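Local coordinates for pyridoxamine 5'-phosphate oxidase family protein (Corynebacterium diphtheriae NCTC 13129, PDB 3CP3) that is of unknown function but belongs to the pyridoxamine 5'-phosphate oxidase family, whose split-barrel fold suggests that it may bind a flavin, at residues P56-T62 and Y124-D130; E27-V33 and V77-R83. The contacts are given in a common frame with arbitrary orientation. Residue numbers count along the deposited sequence, not the author numbering.

Contact 1. Residues P56-T62 and Y124-D130; sequences PRVYFRT and YNFVRID
F60, in the p rotamer, lays one ring face over V127 in a CH-pi contact, V127 CB standing 3.7 Å from the ring centroid and 22° off its normal; F60 CZ reaches V127 CG1 at 3.4 Å, and the ring edge meets I129, F60 CE2 to I129 CD1 3.8 Å. The backbones are extended antiparallel strands, 57-62 and 125-130, with axes 4.5 Å apart at closest and N-to-C directions 151° apart. V58-I129, F60-V127 and T62-N125 are hydrogen-bonded pairs: V58 N to I129 O 3.1 Å and I129 N to V58 O 2.7 Å; F60 N to V127 O 3.0 Å and V127 N to F60 O 2.7 Å; T62 N to N125 O 2.9 Å and N125 N to T62 O 3.1 Å. Y59-R128 and R61-F126 lie between them and R57-D130 beyond V58-I129; all three are non-hydrogen-bonded. On their face Y59 (m) rests its CE1 3.7 Å from R128 CB, and R61 NE comes 3.6 Å from F126 CE1. R128 NH1 makes an intrastrand salt bridge to D130 OD2 at 3.1 Å, while Y59 OH and R128 NE both turn to E106 of helix 104-110. In this ladder of the family's beta-barrel core, V58, F60, V127 and I129 point inward, with T62 and N125 ending that face; R57 is balanced by D50 and R128 by D130 and E106, whereas R61 makes a cation-pi contact with W118.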
loop_
_atom_site.group_PDB
_atom_site.type_symbol
_atom_site.label_atom_id
_atom_site.label_comp_id
_atom_site.label_asym_id
_atom_site.label_seq_id
_atom_site.Cartn_x
_atom_site.Cartn_y
_atom_site.Cartn_z
ATOM N N PRO A 56 -16.433 -1.230 12.782
ATOM C CA PRO A 56 -15.342 -0.247 12.699
ATOM C C PRO A 56 -15.473 0.627 11.451
ATOM O O PRO A 56 -15.928 0.157 10.410
ATOM C CB PRO A 56 -14.078 -1.124 12.622
ATOM C CG PRO A 56 -14.559 -2.448 12.095
ATOM C CD PRO A 56 -15.923 -2.614 12.723
ATOM N N ARG A 57 -15.094 1.894 11.579
ATOM C CA ARG A 57 -15.118 2.842 10.473
ATOM C C ARG A 57 -13.816 3.603 10.448
ATOM O O ARG A 57 -13.301 3.968 11.494
ATOM C CB ARG A 57 -16.286 3.838 10.661
ATOM C CG ARG A 57 -17.629 3.170 10.395
ATOM C CD ARG A 57 -18.768 4.149 10.239
ATOM N NE ARG A 57 -18.833 5.000 11.405
ATOM C CZ ARG A 57 -19.821 5.848 11.673
ATOM N NH1 ARG A 57 -20.880 5.945 10.855
ATOM N NH2 ARG A 57 -19.731 6.598 12.775
ATOM N N VAL A 58 -13.304 3.875 9.256
ATOM C CA VAL A 58 -12.142 4.768 9.086
ATOM C C VAL A 58 -12.570 6.045 8.423
ATOM O O VAL A 58 -13.301 5.993 7.414
ATOM C CB VAL A 58 -11.081 4.113 8.142
ATOM C CG1 VAL A 58 -9.901 5.063 7.829
ATOM C CG2 VAL A 58 -10.600 2.830 8.763
ATOM N N TYR A 59 -12.098 7.180 8.937
ATOM C CA TYR A 59 -12.287 8.456 8.241
ATOM C C TYR A 59 -10.965 9.011 7.778
ATOM O O TYR A 59 -9.958 8.947 8.506
ATOM C CB TYR A 59 -12.890 9.498 9.190
ATOM C CG TYR A 59 -14.317 9.218 9.527
ATOM C CD1 TYR A 59 -15.348 9.631 8.665
ATOM C CD2 TYR A 59 -14.657 8.525 10.679
ATOM C CE1 TYR A 59 -16.685 9.367 8.979
ATOM C CE2 TYR A 59 -16.014 8.292 11.003
ATOM C CZ TYR A 59 -17.002 8.685 10.134
ATOM O OH TYR A 59 -18.327 8.465 10.436
ATOM N N PHE A 60 -10.985 9.619 6.599
ATOM C CA PHE A 60 -9.881 10.408 6.112
ATOM C C PHE A 60 -10.434 11.583 5.303
ATOM O O PHE A 60 -11.642 11.701 5.140
ATOM C CB PHE A 60 -8.880 9.492 5.335
ATOM C CG PHE A 60 -9.428 8.905 4.059
ATOM C CD1 PHE A 60 -9.292 9.598 2.854
ATOM C CD2 PHE A 60 -10.080 7.694 4.058
ATOM C CE1 PHE A 60 -9.785 9.041 1.675
ATOM C CE2 PHE A 60 -10.634 7.165 2.887
ATOM C CZ PHE A 60 -10.473 7.827 1.697
ATOM N N ARG A 61 -9.570 12.517 4.916
ATOM C CA ARG A 61 -9.966 13.660 4.145
ATOM C C ARG A 61 -9.448 13.598 2.758
ATOM O O ARG A 61 -8.372 13.103 2.545
ATOM C CB ARG A 61 -9.397 14.912 4.751
ATOM C CG ARG A 61 -9.990 15.233 6.051
ATOM C CD ARG A 61 -9.009 16.020 6.857
ATOM N NE ARG A 61 -9.744 16.681 7.910
ATOM C CZ ARG A 61 -9.209 17.464 8.834
ATOM N NH1 ARG A 61 -10.005 18.004 9.754
ATOM N NH2 ARG A 61 -7.900 17.698 8.832
ATOM N N THR A 62 -10.204 14.177 1.829
ATOM C CA THR A 62 -9.760 14.361 0.461
ATOM C C THR A 62 -9.906 15.829 0.068
ATOM O O THR A 62 -11.024 16.370 0.071
ATOM C CB THR A 62 -10.540 13.452 -0.552
ATOM O OG1 THR A 62 -11.957 13.532 -0.335
ATOM C CG2 THR A 62 -10.143 12.063 -0.391
ATOM N N TYR A 124 -12.367 20.634 1.614
ATOM C CA TYR A 124 -12.168 19.190 1.658
ATOM C C TYR A 124 -13.463 18.452 1.981
ATOM O O TYR A 124 -14.447 19.071 2.382
ATOM C CB TYR A 124 -11.100 18.867 2.696
ATOM C CG TYR A 124 -11.467 19.191 4.124
ATOM C CD1 TYR A 124 -12.127 18.245 4.932
ATOM C CD2 TYR A 124 -11.126 20.422 4.687
ATOM C CE1 TYR A 124 -12.446 18.538 6.255
ATOM C CE2 TYR A 124 -11.442 20.716 6.009
ATOM C CZ TYR A 124 -12.089 19.755 6.777
ATOM O OH TYR A 124 -12.403 20.042 8.066
ATOM N N ASN A 125 -13.457 17.132 1.805
ATOM C CA ASN A 125 -14.529 16.305 2.327
ATOM C C ASN A 125 -13.906 15.219 3.183
ATOM O O ASN A 125 -12.796 14.780 2.897
ATOM C CB ASN A 125 -15.317 15.610 1.208
ATOM C CG ASN A 125 -16.239 16.521 0.418
ATOM O OD1 ASN A 125 -16.309 16.363 -0.804
ATOM N ND2 ASN A 125 -17.005 17.409 1.085
ATOM N N PHE A 126 -14.644 14.712 4.157
ATOM C CA PHE A 126 -14.289 13.459 4.827
ATOM C C PHE A 126 -14.734 12.296 3.945
ATOM O O PHE A 126 -15.753 12.429 3.257
ATOM C CB PHE A 126 -15.035 13.401 6.144
ATOM C CG PHE A 126 -14.475 14.339 7.178
ATOM C CD1 PHE A 126 -13.291 14.032 7.834
ATOM C CD2 PHE A 126 -15.104 15.518 7.462
ATOM C CE1 PHE A 126 -12.785 14.931 8.812
ATOM C CE2 PHE A 126 -14.603 16.405 8.419
ATOM C CZ PHE A 126 -13.432 16.080 9.080
ATOM N N VAL A 127 -14.013 11.191 3.958
ATOM C CA VAL A 127 -14.471 9.956 3.316
ATOM C C VAL A 127 -14.563 8.988 4.485
ATOM O O VAL A 127 -13.706 9.054 5.374
ATOM C CB VAL A 127 -13.441 9.493 2.261
ATOM C CG1 VAL A 127 -13.834 8.157 1.626
ATOM C CG2 VAL A 127 -13.288 10.583 1.195
ATOM N N ARG A 128 -15.637 8.195 4.544
ATOM C CA ARG A 128 -15.825 7.141 5.530
ATOM C C ARG A 128 -15.627 5.794 4.850
ATOM O O ARG A 128 -16.196 5.558 3.790
ATOM C CB ARG A 128 -17.266 7.146 6.063
ATOM C CG ARG A 128 -17.527 6.149 7.211
ATOM C CD ARG A 128 -18.969 5.616 7.166
ATOM N NE ARG A 128 -19.890 6.640 6.684
ATOM C CZ ARG A 128 -20.862 6.449 5.802
ATOM N NH1 ARG A 128 -21.103 5.248 5.255
ATOM N NH2 ARG A 128 -21.613 7.488 5.454
ATOM N N ILE A 129 -14.854 4.913 5.486
ATOM C CA ILE A 129 -14.764 3.522 5.055
ATOM C C ILE A 129 -15.551 2.654 6.013
ATOM O O ILE A 129 -15.222 2.596 7.179
ATOM C CB ILE A 129 -13.282 2.953 4.956
ATOM C CG1 ILE A 129 -12.397 3.880 4.102
ATOM C CG2 ILE A 129 -13.356 1.526 4.308
ATOM C CD1 ILE A 129 -10.846 3.606 4.145
ATOM N N ASP A 130 -16.560 1.960 5.503
ATOM C CA ASP A 130 -17.270 0.964 6.262
ATOM C C ASP A 130 -16.510 -0.345 6.079
ATOM O O ASP A 130 -16.423 -0.850 4.969
ATOM C CB ASP A 130 -18.679 0.785 5.703
ATOM C CG ASP A 130 -19.616 1.911 6.106
ATOM O OD1 ASP A 130 -19.444 2.538 7.164
ATOM O OD2 ASP A 130 -20.510 2.191 5.335
HETATM O O HOH W 1 -21.968 3.853 9.004
#

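Contact 2. Residues E27-V33 and V77-R83; sequences ESVGRLV and VLFEVDR. With ACY (acetic acid), chain B.
Backbone hydrogen bonds define the register of strands 29-33 and 77-83, extended and antiparallel (148° between directions, axes 4.6 Å apart at closest). R31-E80 and V33-L78 are hydrogen-bonded pairs (R31 N to E80 O 2.8 Å, E80 N to R31 O 2.9 Å; V33 N to L78 O 2.8 Å, L78 N to V33 O 3.1 Å); L32-F79 between is non-hydrogen-bonded. Salt bridges lie toward E27 and R83: R31 (m, t, t) makes one from NH1 to E80 OE1 at 2.9 Å and, by charge alone, to D82 OD2 at 3.5 Å; E27 OE2 makes another to R83 NE at 2.8 Å. The strongest partner of R31 is D82 of the second subunit, and reciprocally, so R31, E80 and D82 form a salt-bridge network spanning the dimer interface on this barrel ladder. An acetic acid, probably from crystallisation, puts O 3.3 Å from R31 NH1, a weak hydrogen bond. Apolar contacts are L32 CD1 to V77 CB 3.8 Å and to F79 CD1 4.0 Å, and V33 CB to L78 CB 4.0 Å; G30 CA lies 3.5 Å from F79 CZ, where a CB would clash. Strands 39-50 and 89-100 flank the pair, and I129 of strand 125-139 packs against L32, V77 and F79.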
loop_
_atom_site.group_PDB
_atom_site.type_symbol
_atom_site.label_atom_id
_atom_site.label_comp_id
_atom_site.label_asym_id
_atom_site.label_seq_id
_atom_site.Cartn_x
_atom_site.Cartn_y
_atom_site.Cartn_z
ATOM N N GLU A 27 -1.264 4.018 14.285
ATOM C CA GLU A 27 -0.607 4.774 13.233
ATOM C C GLU A 27 -1.598 5.880 12.834
ATOM O O GLU A 27 -2.790 5.775 13.087
ATOM C CB GLU A 27 -0.403 3.861 12.024
ATOM C CG GLU A 27 0.593 2.712 12.293
ATOM C CD GLU A 27 2.009 3.210 12.241
ATOM O OE1 GLU A 27 2.271 4.144 11.429
ATOM O OE2 GLU A 27 2.852 2.707 12.994
ATOM N N SER A 28 -1.104 6.943 12.213
ATOM C CA SER A 28 -2.019 7.968 11.704
ATOM C C SER A 28 -1.964 8.115 10.182
ATOM O O SER A 28 -2.764 8.868 9.623
ATOM C CB SER A 28 -1.723 9.334 12.361
ATOM O OG SER A 28 -0.416 9.724 12.009
ATOM N N VAL A 29 -1.054 7.394 9.533
ATOM C CA VAL A 29 -0.971 7.348 8.063
ATOM C C VAL A 29 -1.263 5.951 7.561
ATOM O O VAL A 29 -0.671 4.992 8.043
ATOM C CB VAL A 29 0.422 7.795 7.538
ATOM C CG1 VAL A 29 0.507 7.717 6.015
ATOM C CG2 VAL A 29 0.699 9.217 8.002
ATOM N N GLY A 30 -2.174 5.849 6.584
ATOM C CA GLY A 30 -2.481 4.551 5.936
ATOM C C GLY A 30 -2.585 4.704 4.428
ATOM O O GLY A 30 -2.500 5.837 3.899
ATOM N N ARG A 31 -2.778 3.605 3.718
ATOM C CA ARG A 31 -2.820 3.644 2.262
ATOM C C ARG A 31 -4.142 3.154 1.765
ATOM O O ARG A 31 -4.611 2.080 2.159
ATOM C CB ARG A 31 -1.731 2.707 1.716
ATOM C CG ARG A 31 -0.350 3.217 2.176
ATOM C CD ARG A 31 0.711 2.225 2.173
ATOM N NE ARG A 31 1.817 2.881 2.852
ATOM C CZ ARG A 31 2.070 2.687 4.131
ATOM N NH1 ARG A 31 1.371 1.750 4.826
ATOM N NH2 ARG A 31 3.068 3.360 4.678
ATOM N N LEU A 32 -4.751 3.927 0.867
ATOM C CA LEU A 32 -5.986 3.503 0.294
ATOM C C LEU A 32 -5.712 2.864 -1.064
ATOM O O LEU A 32 -5.054 3.465 -1.923
ATOM C CB LEU A 32 -6.907 4.717 0.126
ATOM C CG LEU A 32 -8.335 4.350 -0.261
ATOM C CD1 LEU A 32 -9.176 3.795 0.895
ATOM C CD2 LEU A 32 -9.000 5.583 -0.838
ATOM N N VAL A 33 -6.283 1.670 -1.300
ATOM C CA VAL A 33 -6.130 1.115 -2.601
ATOM C C VAL A 33 -7.461 1.209 -3.303
ATOM O O VAL A 33 -8.474 0.668 -2.810
ATOM C CB VAL A 33 -5.680 -0.370 -2.545
ATOM C CG1 VAL A 33 -5.532 -0.904 -3.937
ATOM C CG2 VAL A 33 -4.342 -0.474 -1.762
ATOM N N VAL A 77 -12.759 -0.790 -1.686
ATOM C CA VAL A 77 -11.379 -0.340 -1.461
ATOM C C VAL A 77 -10.671 -1.297 -0.516
ATOM O O VAL A 77 -11.315 -2.131 0.168
ATOM C CB VAL A 77 -11.287 1.114 -0.824
ATOM C CG1 VAL A 77 -11.815 2.190 -1.790
ATOM C CG2 VAL A 77 -12.017 1.233 0.553
ATOM N N LEU A 78 -9.346 -1.171 -0.440
ATOM C CA LEU A 78 -8.634 -1.711 0.686
ATOM C C LEU A 78 -7.998 -0.563 1.393
ATOM O O LEU A 78 -7.704 0.460 0.767
ATOM C CB LEU A 78 -7.442 -2.591 0.219
ATOM C CG LEU A 78 -7.644 -3.723 -0.723
ATOM C CD1 LEU A 78 -6.241 -4.343 -0.991
ATOM C CD2 LEU A 78 -8.655 -4.752 -0.129
ATOM N N PHE A 79 -7.746 -0.735 2.673
ATOM C CA PHE A 79 -7.002 0.234 3.462
ATOM C C PHE A 79 -5.950 -0.512 4.253
ATOM O O PHE A 79 -6.257 -1.518 4.956
ATOM C CB PHE A 79 -7.948 1.050 4.378
ATOM C CG PHE A 79 -7.280 2.257 5.006
ATOM C CD1 PHE A 79 -7.090 3.414 4.271
ATOM C CD2 PHE A 79 -6.792 2.219 6.307
ATOM C CE1 PHE A 79 -6.444 4.520 4.844
ATOM C CE2 PHE A 79 -6.142 3.312 6.863
ATOM C CZ PHE A 79 -5.971 4.448 6.123
ATOM N N GLU A 80 -4.707 -0.043 4.168
ATOM C CA GLU A 80 -3.600 -0.757 4.707
ATOM C C GLU A 80 -2.705 0.128 5.566
ATOM O O GLU A 80 -2.408 1.288 5.233
ATOM C CB GLU A 80 -2.757 -1.452 3.575
ATOM C CG GLU A 80 -1.697 -2.452 4.092
ATOM C CD GLU A 80 -0.302 -1.854 4.206
ATOM O OE1 GLU A 80 -0.147 -0.604 3.954
ATOM O OE2 GLU A 80 0.648 -2.656 4.382
ATOM N N VAL A 81 -2.268 -0.462 6.670
ATOM C CA VAL A 81 -1.242 0.110 7.542
ATOM C C VAL A 81 -0.175 -0.976 7.731
ATOM O O VAL A 81 -0.487 -2.188 7.758
ATOM C CB VAL A 81 -1.919 0.567 8.871
ATOM C CG1 VAL A 81 -0.901 1.014 9.866
ATOM C CG2 VAL A 81 -2.959 1.659 8.628
ATOM N N ASP A 82 1.116 -0.608 7.801
ATOM C CA ASP A 82 2.166 -1.559 8.141
ATOM C C ASP A 82 3.307 -0.949 8.968
ATOM O O ASP A 82 3.258 0.264 9.256
ATOM C CB ASP A 82 2.732 -2.457 6.969
ATOM C CG ASP A 82 3.435 -1.654 5.792
ATOM O OD1 ASP A 82 4.677 -1.377 5.811
ATOM O OD2 ASP A 82 2.771 -1.473 4.779
ATOM N N ARG A 83 4.234 -1.841 9.358
ATOM C CA ARG A 83 5.563 -1.564 10.000
ATOM C C ARG A 83 6.497 -2.735 9.904
ATOM O O ARG A 83 6.263 -3.827 10.463
ATOM C CB ARG A 83 5.432 -1.134 11.442
ATOM C CG ARG A 83 4.795 0.224 11.604
ATOM C CD ARG A 83 5.743 1.372 11.185
ATOM N NE ARG A 83 5.197 2.679 11.549
ATOM C CZ ARG A 83 5.777 3.849 11.316
ATOM N NH1 ARG A 83 6.972 3.921 10.701
ATOM N NH2 ARG A 83 5.166 4.962 11.729
HETATM C C ACY B . 2.218 3.307 8.064
HETATM O O ACY B . 1.014 3.003 7.908
HETATM O OXT ACY B . 2.607 4.260 8.786
HETATM C CH3 ACY B . 3.276 2.474 7.358
#

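Contacts 1 and 2 are two antiparallel ladders of one curled sheet, their centres 12 Å apart. Their segments alternate along the chain, in the order 27-33, 56-62, 77-83, 124-130, so neither ladder is a simple hairpin. Strand 39-50 joins 29-36 to 57-62, and strand 89-100 joins 76-83 to 125-139, closing the circuit as a barrel. Across its interior the contacts touch: I129 CD1 lies 3.7 Å from L32 CD1 and 3.8 Å from F79 CD1, and F60 CZ is 3.7 Å from L32 CD2. The apolar faces thus share one core, while outward faces differ: contact 1 meets helix 104-110, contact 2 the second subunit.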